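Local coordinates for protein putative peptidase (Chlamydophila abortus, PDB 3CE2) that probably acts as a zinc-dependent oligopeptidase of the M3B (PepF) family, cleaving small bioactive peptides, at residues Q417-L428 with K568-L579. Sequence-based numbering, arbitrary orientation.
Sequences QPFHDAQYPIFL and KSGGSDFPLEIL
Q417 reaches the end of helix 559-567 with its side-chain amide: NE2 donates to the carbonyl O of K568 at 2.8 Å, nearly straight (167°), in the carbonyl plane and on a lone pair. A bend at chi2 (-72°) brings the amide there, while OE1 lies 3.4 Å from S572 CB. Next along, G571 N donates to D421 O at 2.7 Å, and G571 CA makes a CA-H...O contact with Q423 O. G570, at positive phi, and G571 have no side chains, and the backbones lie directly together, Y424 CA 3.9 Å from G571 CA. Beyond the glycines the contact turns apolar. P575, opening helix 575-581, offers CB to F427 CD2 at 3.6 Å and to L428 CG at 4.0 Å. With CG anti to the backbone N (chi1 -175°), the F427 ring extends on to L576 CD2 and has L579 CD1 at its edge. The two methyls of L428 divide, CD1 meeting I578 CD1 and CD2 lying against L579 CG. Within 568-579, S569 O accepts from both S572 N and S572 OG, closing the turn around both glycines. Y424 CB touches G570 O, while its ring stacks on H409 beside the zinc site of H402, H406 and E430, probably the catalytic one as in M3 peptidases. Two hydrogen bonds to main-chain carbonyls thus fix the 417-421 end against the turn at 568-571, and apolar packing on P575 fixes the 427-428 end against helix 575-581.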
loop_
_atom_site.group_PDB
_atom_site.type_symbol
_atom_site.label_atom_id
_atom_site.label_comp_id
_atom_site.label_asym_id
_atom_site.label_seq_id
_atom_site.Cartn_x
_atom_site.Cartn_y
_atom_site.Cartn_z
ATOM N N GLN A 417 -19.841 6.734 7.125
ATOM C CA GLN A 417 -20.000 7.217 5.749
ATOM C C GLN A 417 -21.070 6.481 4.976
ATOM O O GLN A 417 -21.382 5.326 5.264
ATOM C CB GLN A 417 -18.683 7.115 4.975
ATOM C CG GLN A 417 -17.556 7.813 5.637
ATOM C CD GLN A 417 -17.708 9.315 5.545
ATOM O OE1 GLN A 417 -18.254 9.840 4.567
ATOM N NE2 GLN A 417 -17.179 10.018 6.528
ATOM N N PRO A 418 -21.626 7.131 3.954
ATOM C CA PRO A 418 -22.516 6.298 3.182
ATOM C C PRO A 418 -21.672 5.349 2.303
ATOM O O PRO A 418 -20.433 5.480 2.229
ATOM C CB PRO A 418 -23.314 7.308 2.352
ATOM C CG PRO A 418 -22.404 8.483 2.209
ATOM C CD PRO A 418 -21.492 8.497 3.411
ATOM N N PHE A 419 -22.343 4.400 1.661
ATOM C CA PHE A 419 -21.680 3.286 0.992
ATOM C C PHE A 419 -20.683 3.788 -0.016
ATOM O O PHE A 419 -19.554 3.328 -0.073
ATOM C CB PHE A 419 -22.707 2.382 0.310
ATOM C CG PHE A 419 -22.112 1.423 -0.664
ATOM C CD1 PHE A 419 -21.481 0.267 -0.223
ATOM C CD2 PHE A 419 -22.172 1.671 -2.021
ATOM C CE1 PHE A 419 -20.916 -0.633 -1.130
ATOM C CE2 PHE A 419 -21.608 0.773 -2.932
ATOM C CZ PHE A 419 -20.978 -0.377 -2.482
ATOM N N HIS A 420 -21.086 4.765 -0.805
ATOM C CA HIS A 420 -20.234 5.178 -1.911
ATOM C C HIS A 420 -19.057 6.071 -1.462
ATOM O O HIS A 420 -18.226 6.442 -2.278
ATOM C CB HIS A 420 -21.080 5.902 -2.959
ATOM C CG HIS A 420 -21.717 7.157 -2.444
ATOM N ND1 HIS A 420 -22.849 7.148 -1.659
ATOM C CD2 HIS A 420 -21.368 8.457 -2.583
ATOM C CE1 HIS A 420 -23.173 8.388 -1.338
ATOM N NE2 HIS A 420 -22.293 9.201 -1.892
ATOM N N ASP A 421 -18.992 6.428 -0.181
ATOM C CA ASP A 421 -17.953 7.336 0.277
ATOM C C ASP A 421 -17.085 6.632 1.282
ATOM O O ASP A 421 -16.108 7.188 1.745
ATOM C CB ASP A 421 -18.562 8.573 0.950
ATOM C CG ASP A 421 -18.844 9.713 -0.020
ATOM O OD1 ASP A 421 -18.724 9.539 -1.251
ATOM O OD2 ASP A 421 -19.196 10.813 0.462
ATOM N N ALA A 422 -17.428 5.402 1.613
ATOM C CA ALA A 422 -16.802 4.713 2.753
ATOM C C ALA A 422 -15.398 4.152 2.534
ATOM O O ALA A 422 -14.629 4.004 3.477
ATOM C CB ALA A 422 -17.710 3.618 3.243
ATOM N N GLN A 423 -15.067 3.809 1.302
ATOM C CA GLN A 423 -13.784 3.211 1.033
ATOM C C GLN A 423 -12.735 4.304 0.874
ATOM O O GLN A 423 -12.822 5.100 -0.054
ATOM C CB GLN A 423 -13.852 2.375 -0.250
ATOM C CG GLN A 423 -12.518 1.725 -0.579
ATOM C CD GLN A 423 -11.967 0.940 0.619
ATOM O OE1 GLN A 423 -10.998 1.359 1.276
ATOM N NE2 GLN A 423 -12.622 -0.176 0.936
ATOM N N TYR A 424 -11.744 4.356 1.762
ATOM C CA TYR A 424 -10.679 5.369 1.648
ATOM C C TYR A 424 -9.775 4.994 0.495
ATOM O O TYR A 424 -9.630 3.829 0.192
ATOM C CB TYR A 424 -9.898 5.485 2.940
ATOM C CG TYR A 424 -9.594 4.166 3.587
ATOM C CD1 TYR A 424 -8.576 3.340 3.103
ATOM C CD2 TYR A 424 -10.319 3.740 4.693
ATOM C CE1 TYR A 424 -8.310 2.125 3.707
ATOM C CE2 TYR A 424 -10.057 2.523 5.310
ATOM C CZ TYR A 424 -9.056 1.721 4.817
ATOM O OH TYR A 424 -8.806 0.504 5.441
ATOM N N PRO A 425 -9.167 5.973 -0.173
ATOM C CA PRO A 425 -8.385 5.545 -1.334
ATOM C C PRO A 425 -7.037 4.945 -0.914
ATOM O O PRO A 425 -6.669 5.007 0.271
ATOM C CB PRO A 425 -8.164 6.849 -2.105
ATOM C CG PRO A 425 -8.075 7.890 -1.037
ATOM C CD PRO A 425 -9.074 7.425 0.049
ATOM N N ILE A 426 -6.320 4.374 -1.886
ATOM C CA ILE A 426 -5.056 3.665 -1.626
ATOM C C ILE A 426 -4.036 4.596 -0.977
ATOM O O ILE A 426 -3.336 4.221 -0.042
ATOM C CB ILE A 426 -4.456 3.077 -2.922
ATOM C CG1 ILE A 426 -5.404 2.041 -3.549
ATOM C CG2 ILE A 426 -3.073 2.468 -2.654
ATOM C CD1 ILE A 426 -5.366 0.645 -2.887
ATOM N N PHE A 427 -3.975 5.818 -1.486
ATOM C CA PHE A 427 -3.143 6.852 -0.922
ATOM C C PHE A 427 -3.250 6.935 0.612
ATOM O O PHE A 427 -2.338 7.383 1.262
ATOM C CB PHE A 427 -3.534 8.194 -1.558
ATOM C CG PHE A 427 -2.667 9.345 -1.145
ATOM C CD1 PHE A 427 -1.699 9.842 -2.002
ATOM C CD2 PHE A 427 -2.812 9.928 0.105
ATOM C CE1 PHE A 427 -0.892 10.893 -1.619
ATOM C CE2 PHE A 427 -2.005 10.965 0.484
ATOM C CZ PHE A 427 -1.039 11.450 -0.383
ATOM N N LEU A 428 -4.363 6.525 1.206
ATOM C CA LEU A 428 -4.487 6.649 2.665
ATOM C C LEU A 428 -4.492 5.304 3.377
ATOM O O LEU A 428 -4.583 5.248 4.593
ATOM C CB LEU A 428 -5.765 7.400 3.059
ATOM C CG LEU A 428 -6.058 8.845 2.650
ATOM C CD1 LEU A 428 -7.452 9.209 3.155
ATOM C CD2 LEU A 428 -5.006 9.817 3.218
ATOM N N LYS A 568 -12.636 8.105 10.545
ATOM C CA LYS A 568 -14.076 8.092 10.250
ATOM C C LYS A 568 -14.422 8.784 8.940
ATOM O O LYS A 568 -15.603 8.908 8.602
ATOM C CB LYS A 568 -14.835 8.770 11.368
ATOM C CG LYS A 568 -14.530 8.137 12.697
ATOM C CD LYS A 568 -15.141 8.900 13.871
ATOM C CE LYS A 568 -14.422 8.484 15.161
ATOM N NZ LYS A 568 -15.274 8.624 16.356
ATOM N N SER A 569 -13.411 9.235 8.196
ATOM C CA SER A 569 -13.670 10.041 7.009
ATOM C C SER A 569 -13.845 9.219 5.754
ATOM O O SER A 569 -14.350 9.736 4.756
ATOM C CB SER A 569 -12.577 11.091 6.798
ATOM O OG SER A 569 -12.458 11.917 7.945
ATOM N N GLY A 570 -13.421 7.951 5.798
ATOM C CA GLY A 570 -13.445 7.099 4.611
ATOM C C GLY A 570 -12.850 7.786 3.402
ATOM O O GLY A 570 -11.779 8.396 3.470
ATOM N N GLY A 571 -13.555 7.718 2.284
ATOM C CA GLY A 571 -13.112 8.393 1.069
ATOM C C GLY A 571 -14.049 9.526 0.679
ATOM O O GLY A 571 -14.364 9.681 -0.494
ATOM N N SER A 572 -14.475 10.337 1.653
ATOM C CA SER A 572 -15.472 11.383 1.402
ATOM C C SER A 572 -14.949 12.628 0.690
ATOM O O SER A 572 -15.715 13.497 0.291
ATOM C CB SER A 572 -16.164 11.791 2.701
ATOM O OG SER A 572 -15.229 12.000 3.730
ATOM N N ASP A 573 -13.647 12.714 0.508
ATOM C CA ASP A 573 -13.100 13.847 -0.184
ATOM C C ASP A 573 -11.766 13.396 -0.758
ATOM O O ASP A 573 -11.335 12.274 -0.505
ATOM C CB ASP A 573 -12.901 14.973 0.821
ATOM C CG ASP A 573 -12.936 16.362 0.189
ATOM O OD1 ASP A 573 -12.865 16.513 -1.056
ATOM O OD2 ASP A 573 -13.028 17.328 0.971
ATOM N N PHE A 574 -11.114 14.257 -1.527
ATOM C CA PHE A 574 -9.745 14.011 -1.960
ATOM C C PHE A 574 -8.853 13.783 -0.762
ATOM O O PHE A 574 -9.020 14.425 0.273
ATOM C CB PHE A 574 -9.238 15.182 -2.801
ATOM C CG PHE A 574 -9.991 15.344 -4.092
ATOM C CD1 PHE A 574 -9.940 14.342 -5.071
ATOM C CD2 PHE A 574 -10.805 16.452 -4.309
ATOM C CE1 PHE A 574 -10.659 14.463 -6.248
ATOM C CE2 PHE A 574 -11.521 16.574 -5.500
ATOM C CZ PHE A 574 -11.453 15.583 -6.459
ATOM N N PRO A 575 -7.898 12.863 -0.892
ATOM C CA PRO A 575 -7.061 12.470 0.263
ATOM C C PRO A 575 -6.343 13.619 0.984
ATOM O O PRO A 575 -6.264 13.607 2.214
ATOM C CB PRO A 575 -6.044 11.493 -0.336
ATOM C CG PRO A 575 -6.146 11.667 -1.866
ATOM C CD PRO A 575 -7.549 12.142 -2.133
ATOM N N LEU A 576 -5.815 14.599 0.253
ATOM C CA LEU A 576 -5.136 15.699 0.955
ATOM C C LEU A 576 -6.131 16.544 1.734
ATOM O O LEU A 576 -5.819 17.027 2.833
ATOM C CB LEU A 576 -4.307 16.580 0.019
ATOM C CG LEU A 576 -3.157 15.917 -0.755
ATOM C CD1 LEU A 576 -2.448 16.943 -1.607
ATOM C CD2 LEU A 576 -2.166 15.118 0.131
ATOM N N GLU A 577 -7.321 16.727 1.167
ATOM C CA GLU A 577 -8.385 17.442 1.858
ATOM C C GLU A 577 -8.800 16.724 3.133
ATOM O O GLU A 577 -8.931 17.358 4.182
ATOM C CB GLU A 577 -9.578 17.691 0.945
ATOM C CG GLU A 577 -9.257 18.725 -0.114
ATOM C CD GLU A 577 -8.785 20.037 0.526
ATOM O OE1 GLU A 577 -9.479 20.523 1.459
ATOM O OE2 GLU A 577 -7.712 20.566 0.120
ATOM N N ILE A 578 -8.969 15.404 3.058
ATOM C CA ILE A 578 -9.285 14.624 4.250
ATOM C C ILE A 578 -8.221 14.846 5.316
ATOM O O ILE A 578 -8.505 14.988 6.501
ATOM C CB ILE A 578 -9.330 13.135 3.955
ATOM C CG1 ILE A 578 -10.638 12.778 3.254
ATOM C CG2 ILE A 578 -9.200 12.342 5.253
ATOM C CD1 ILE A 578 -10.697 11.290 2.790
ATOM N N LEU A 579 -6.977 14.871 4.884
ATOM C CA LEU A 579 -5.900 15.088 5.804
ATOM C C LEU A 579 -5.923 16.509 6.341
ATOM O O LEU A 579 -5.722 16.701 7.536
ATOM C CB LEU A 579 -4.577 14.792 5.120
ATOM C CG LEU A 579 -4.315 13.315 4.881
ATOM C CD1 LEU A 579 -2.994 13.149 4.135
ATOM C CD2 LEU A 579 -4.233 12.654 6.218
#